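Local coordinates for T CELL surface glycoprotein CD4 (Rattus norvegicus, PDB 1CID) that probably acts as a T-cell co-receptor that recognises MHC class II, represented here by extracellular domains 3 and 4, at residues 117-122 against 129-134; 160-163 against 168-171. All blocks are in the same frame, centred on the assembly; numbering follows the deposited sequence.

Overall arrangement
Both contacts lie in the second immunoglobulin-like domain of this fragment. Contact 1 comes first along the chain and closes before contact 2 opens. It spans the beta sandwich: strand 116-122 belongs to one sheet and strand 129-135 to the other. Contact 2 stays within that second sheet, in the hairpin of strands 158-165 and 168-176. Strands 129-135 and 158-165 are neighbours there, so the two contacts adjoin, with centres about 8 Å apart. The disulfide Cys119-Cys161 links them directly. Contact 1 joins the two sheets through the core and contact 2 pairs the edge strand of one sheet, so together they help hold the domain's sandwich together.

Contact 1 of 2, residues 117-122 against 129-134; sequences LTCEVM and MRLILK
Leu117, Cys119 and Val121 of strand 117-122 pack against Leu131 and Leu133 of strand 129-134. This is the core of an immunoglobulin beta sandwich, with each strand in a different sheet. The strand axes run nearly antiparallel, at 156°, and come within 8.2 Å. The gap between the sheets is filled mainly by apolar side chains. The packing is closest at the Leu117 end. CG of Leu117 lies opposite its own N (chi1 -178°), which carries CD2 of Leu117 to within 3.3 Å of CD2 of Leu133. The two side chains cross obliquely. CG of Leu133 also lies 4.2 Å from CB of Cys119. With an alanine at Leu133, both methyl groups would be missing, and CD2 of Leu117 and CB of Cys119 would probably face a gap near the disulfide to Cys161. The Val121 end is looser: its CB is 4.5 Å from CD2 of Leu131. Thr118 and Glu120 point away from the partner strand and are partly exposed, as are Ile132 and Lys134 on the other sheet. Val151 and Ile149 of strand 148-152 add to the apolar layer. Leu131 touches Cys119 with both methyl groups: CD2 meets SG of Cys119 at 3.8 Å, while CD1 lies 3.5 Å from the carbonyl O of Cys119.

Contact 2 of 2, residues 160-163 against 168-171; sequences QCLL and EVKM
The flat carbonyl group of Leu163 faces the peptide N-H groups of both Lys170 and Met171. Met171 N lies in the carbonyl plane, on a lone pair, 3.2 Å from Leu163 O. Lys170 N also binds Leu163 O, from a position tilted 21° out of that plane. Two residues thus oppose one, which makes a classic beta bulge in this antiparallel hairpin. Lys170 has the helix-like phi and psi expected at position 1 of the bulge. The return bond, from Leu163 N to Met171 O, is 2.8 Å long and almost straight at 179°. CA of Leu162 adds a C-H...O contact to Met171 O at 3.3 Å.

The side chains divide by face. Leu163 and Met171 share the buried face, with CB of Leu163 4.1 Å from CG of Met171. Chi1 of 56° sets that CG between the backbone N and the carbonyl carbon. Leu162 CD1 rests 3.6 Å from CG2 of the exposed Val169. Lys170 lays its CB and CG against CD1 of Leu163; its ammonium group leads away, toward Glu165 in the model, though its exact place is uncertain. One carbonyl oxygen accepts two N-H groups and so fixes the bulge, while the Leu163 and Met171 side chains are buried against Tyr6 of strand 4-8.

Contact 1 of 2, residues 117-122 against 129-134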
loop_
_atom_site.group_PDB
_atom_site.type_symbol
_atom_site.label_atom_id
_atom_site.label_comp_id
_atom_site.label_asym_id
_atom_site.label_seq_id
_atom_site.Cartn_x
_atom_site.Cartn_y
_atom_site.Cartn_z
ATOM N N LEU A 117 14.119 -17.254 7.754
ATOM C CA LEU A 117 13.409 -16.079 8.248
ATOM C C LEU A 117 13.455 -15.157 6.972
ATOM O O LEU A 117 14.627 -15.017 6.619
ATOM C CB LEU A 117 13.893 -15.156 9.359
ATOM C CG LEU A 117 12.974 -14.010 9.747
ATOM C CD1 LEU A 117 11.689 -14.483 10.440
ATOM C CD2 LEU A 117 13.655 -13.105 10.758
ATOM N N THR A 118 12.328 -14.720 6.444
ATOM C CA THR A 118 12.424 -13.929 5.236
ATOM C C THR A 118 11.676 -12.610 5.274
ATOM O O THR A 118 10.667 -12.563 5.998
ATOM C CB THR A 118 12.023 -14.771 3.987
ATOM O OG1 THR A 118 12.332 -16.146 4.278
ATOM C CG2 THR A 118 12.906 -14.253 2.831
ATOM N N CYS A 119 12.105 -11.607 4.550
ATOM C CA CYS A 119 11.243 -10.432 4.635
ATOM C C CYS A 119 11.224 -9.953 3.216
ATOM O O CYS A 119 12.372 -9.939 2.767
ATOM C CB CYS A 119 11.861 -9.546 5.606
ATOM S SG CYS A 119 11.168 -7.928 5.614
ATOM N N GLU A 120 10.048 -9.765 2.604
ATOM C CA GLU A 120 10.043 -9.251 1.247
ATOM C C GLU A 120 8.932 -8.185 1.205
ATOM O O GLU A 120 7.945 -8.283 1.930
ATOM C CB GLU A 120 9.683 -10.007 0.043
ATOM C CG GLU A 120 8.644 -11.046 0.330
ATOM C CD GLU A 120 8.595 -12.017 -0.869
ATOM O OE1 GLU A 120 8.639 -11.423 -1.982
ATOM O OE2 GLU A 120 8.530 -13.237 -0.417
ATOM N N VAL A 121 9.283 -7.256 0.337
ATOM C CA VAL A 121 8.398 -6.082 0.103
ATOM C C VAL A 121 8.046 -5.942 -1.379
ATOM O O VAL A 121 8.828 -6.369 -2.281
ATOM C CB VAL A 121 9.199 -4.932 0.733
ATOM C CG1 VAL A 121 10.097 -4.130 -0.175
ATOM C CG2 VAL A 121 8.356 -3.846 1.361
ATOM N N MET A 122 6.928 -5.371 -1.751
ATOM C CA MET A 122 6.630 -5.236 -3.187
ATOM C C MET A 122 5.911 -3.938 -3.474
ATOM O O MET A 122 5.085 -3.553 -2.636
ATOM C CB MET A 122 5.734 -6.318 -3.688
ATOM C CG MET A 122 6.342 -6.737 -5.023
ATOM S SD MET A 122 5.780 -8.510 -4.987
ATOM C CE MET A 122 7.458 -9.095 -4.518
ATOM N N MET A 129 16.442 2.964 -0.338
ATOM C CA MET A 129 15.502 2.163 0.470
ATOM C C MET A 129 16.162 0.773 0.712
ATOM O O MET A 129 16.565 0.157 -0.313
ATOM C CB MET A 129 14.075 1.957 -0.069
ATOM C CG MET A 129 13.123 2.943 0.570
ATOM S SD MET A 129 11.472 3.056 -0.232
ATOM C CE MET A 129 10.998 4.647 0.525
ATOM N N ARG A 130 16.258 0.426 2.013
ATOM C CA ARG A 130 16.886 -0.880 2.289
ATOM C C ARG A 130 16.013 -1.634 3.267
ATOM O O ARG A 130 15.247 -0.911 3.895
ATOM C CB ARG A 130 18.306 -0.739 2.731
ATOM C CG ARG A 130 18.495 0.506 3.573
ATOM C CD ARG A 130 19.881 1.101 3.389
ATOM N NE ARG A 130 20.874 0.078 3.534
ATOM C CZ ARG A 130 21.974 -0.247 2.920
ATOM N NH1 ARG A 130 22.333 0.567 1.961
ATOM N NH2 ARG A 130 22.773 -1.327 3.106
ATOM N N LEU A 131 16.172 -2.910 3.269
ATOM C CA LEU A 131 15.421 -3.801 4.142
ATOM C C LEU A 131 16.401 -4.291 5.240
ATOM O O LEU A 131 17.611 -4.498 5.012
ATOM C CB LEU A 131 14.936 -4.929 3.278
ATOM C CG LEU A 131 13.528 -5.150 2.745
ATOM C CD1 LEU A 131 13.414 -6.586 2.259
ATOM C CD2 LEU A 131 12.480 -4.811 3.787
ATOM N N ILE A 132 15.799 -4.423 6.392
ATOM C CA ILE A 132 16.540 -4.739 7.595
ATOM C C ILE A 132 15.813 -5.753 8.439
ATOM O O ILE A 132 14.652 -5.518 8.780
ATOM C CB ILE A 132 16.633 -3.335 8.309
ATOM C CG1 ILE A 132 17.441 -2.300 7.469
ATOM C CG2 ILE A 132 17.185 -3.380 9.742
ATOM C CD1 ILE A 132 16.873 -0.905 7.963
ATOM N N LEU A 133 16.499 -6.795 8.807
ATOM C CA LEU A 133 16.035 -7.872 9.698
ATOM C C LEU A 133 16.915 -7.669 10.946
ATOM O O LEU A 133 18.126 -7.627 10.834
ATOM C CB LEU A 133 16.108 -9.227 9.023
ATOM C CG LEU A 133 14.836 -9.863 8.490
ATOM C CD1 LEU A 133 15.176 -11.144 7.866
ATOM C CD2 LEU A 133 13.822 -10.066 9.601
ATOM N N LYS A 134 16.418 -7.405 12.103
ATOM C CA LYS A 134 16.912 -7.128 13.399
ATOM C C LYS A 134 16.232 -8.022 14.447
ATOM O O LYS A 134 15.170 -8.610 14.200
ATOM C CB LYS A 134 16.305 -5.850 13.873
ATOM C CG LYS A 134 17.127 -4.592 13.982
ATOM C CD LYS A 134 16.265 -4.100 15.139
ATOM C CE LYS A 134 16.187 -2.650 15.082
ATOM N NZ LYS A 134 17.345 -1.754 14.774
#

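Contact 2 of 2, residues 160-163 against 168-171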
loop_
_atom_site.group_PDB
_atom_site.type_symbol
_atom_site.label_atom_id
_atom_site.label_comp_id
_atom_site.label_asym_id
_atom_site.label_seq_id
_atom_site.Cartn_x
_atom_site.Cartn_y
_atom_site.Cartn_z
ATOM N N GLN A 160 12.508 -8.244 13.999
ATOM C CA GLN A 160 11.560 -7.204 13.498
ATOM C C GLN A 160 11.899 -7.006 12.052
ATOM O O GLN A 160 13.070 -7.352 11.741
ATOM C CB GLN A 160 11.712 -6.147 14.527
ATOM C CG GLN A 160 11.199 -4.857 13.953
ATOM C CD GLN A 160 11.395 -3.764 14.975
ATOM O OE1 GLN A 160 12.433 -3.494 15.569
ATOM N NE2 GLN A 160 10.328 -3.034 15.242
ATOM N N CYS A 161 11.041 -6.584 11.125
ATOM C CA CYS A 161 11.598 -6.345 9.756
ATOM C C CYS A 161 11.350 -4.874 9.414
ATOM O O CYS A 161 10.227 -4.365 9.673
ATOM C CB CYS A 161 11.211 -7.365 8.698
ATOM S SG CYS A 161 11.817 -6.746 7.073
ATOM N N LEU A 162 12.322 -4.111 8.921
ATOM C CA LEU A 162 11.977 -2.694 8.645
ATOM C C LEU A 162 12.371 -2.306 7.233
ATOM O O LEU A 162 13.342 -2.901 6.776
ATOM C CB LEU A 162 12.727 -1.863 9.574
ATOM C CG LEU A 162 13.399 -2.018 10.874
ATOM C CD1 LEU A 162 13.896 -0.589 11.198
ATOM C CD2 LEU A 162 12.439 -2.280 11.994
ATOM N N LEU A 163 11.648 -1.344 6.724
ATOM C CA LEU A 163 11.800 -0.675 5.412
ATOM C C LEU A 163 12.168 0.794 5.795
ATOM O O LEU A 163 11.385 1.479 6.500
ATOM C CB LEU A 163 10.650 -0.614 4.476
ATOM C CG LEU A 163 10.351 -0.284 3.044
ATOM C CD1 LEU A 163 9.856 1.121 2.911
ATOM C CD2 LEU A 163 11.559 -0.398 2.117
ATOM N N GLU A 168 14.871 7.444 7.644
ATOM C CA GLU A 168 13.404 7.309 7.713
ATOM C C GLU A 168 12.962 5.866 7.414
ATOM O O GLU A 168 13.138 5.086 6.477
ATOM C CB GLU A 168 12.763 8.401 6.912
ATOM C CG GLU A 168 11.418 8.997 7.371
ATOM C CD GLU A 168 10.649 9.356 6.079
ATOM O OE1 GLU A 168 11.283 10.195 5.368
ATOM O OE2 GLU A 168 9.544 8.696 5.948
ATOM N N VAL A 169 12.313 5.545 8.545
ATOM C CA VAL A 169 11.806 4.160 8.548
ATOM C C VAL A 169 10.350 4.374 8.105
ATOM O O VAL A 169 9.728 5.090 8.885
ATOM C CB VAL A 169 12.139 3.369 9.813
ATOM C CG1 VAL A 169 11.163 2.280 10.125
ATOM C CG2 VAL A 169 13.512 2.680 9.800
ATOM N N LYS A 170 10.118 3.733 6.983
ATOM C CA LYS A 170 8.788 3.830 6.423
ATOM C C LYS A 170 7.860 2.927 7.116
ATOM O O LYS A 170 6.663 3.175 7.278
ATOM C CB LYS A 170 8.953 3.469 4.969
ATOM C CG LYS A 170 9.928 4.405 4.258
ATOM C CD LYS A 170 9.469 5.873 4.251
ATOM C CE LYS A 170 10.252 6.761 3.299
ATOM N NZ LYS A 170 10.073 8.244 3.525
ATOM N N MET A 171 8.334 1.764 7.496
ATOM C CA MET A 171 7.504 0.746 8.217
ATOM C C MET A 171 8.354 -0.415 8.766
ATOM O O MET A 171 9.531 -0.459 8.355
ATOM C CB MET A 171 6.390 0.127 7.420
ATOM C CG MET A 171 6.970 -0.473 6.164
ATOM S SD MET A 171 5.706 -1.752 5.725
ATOM C CE MET A 171 6.535 -2.041 4.169
#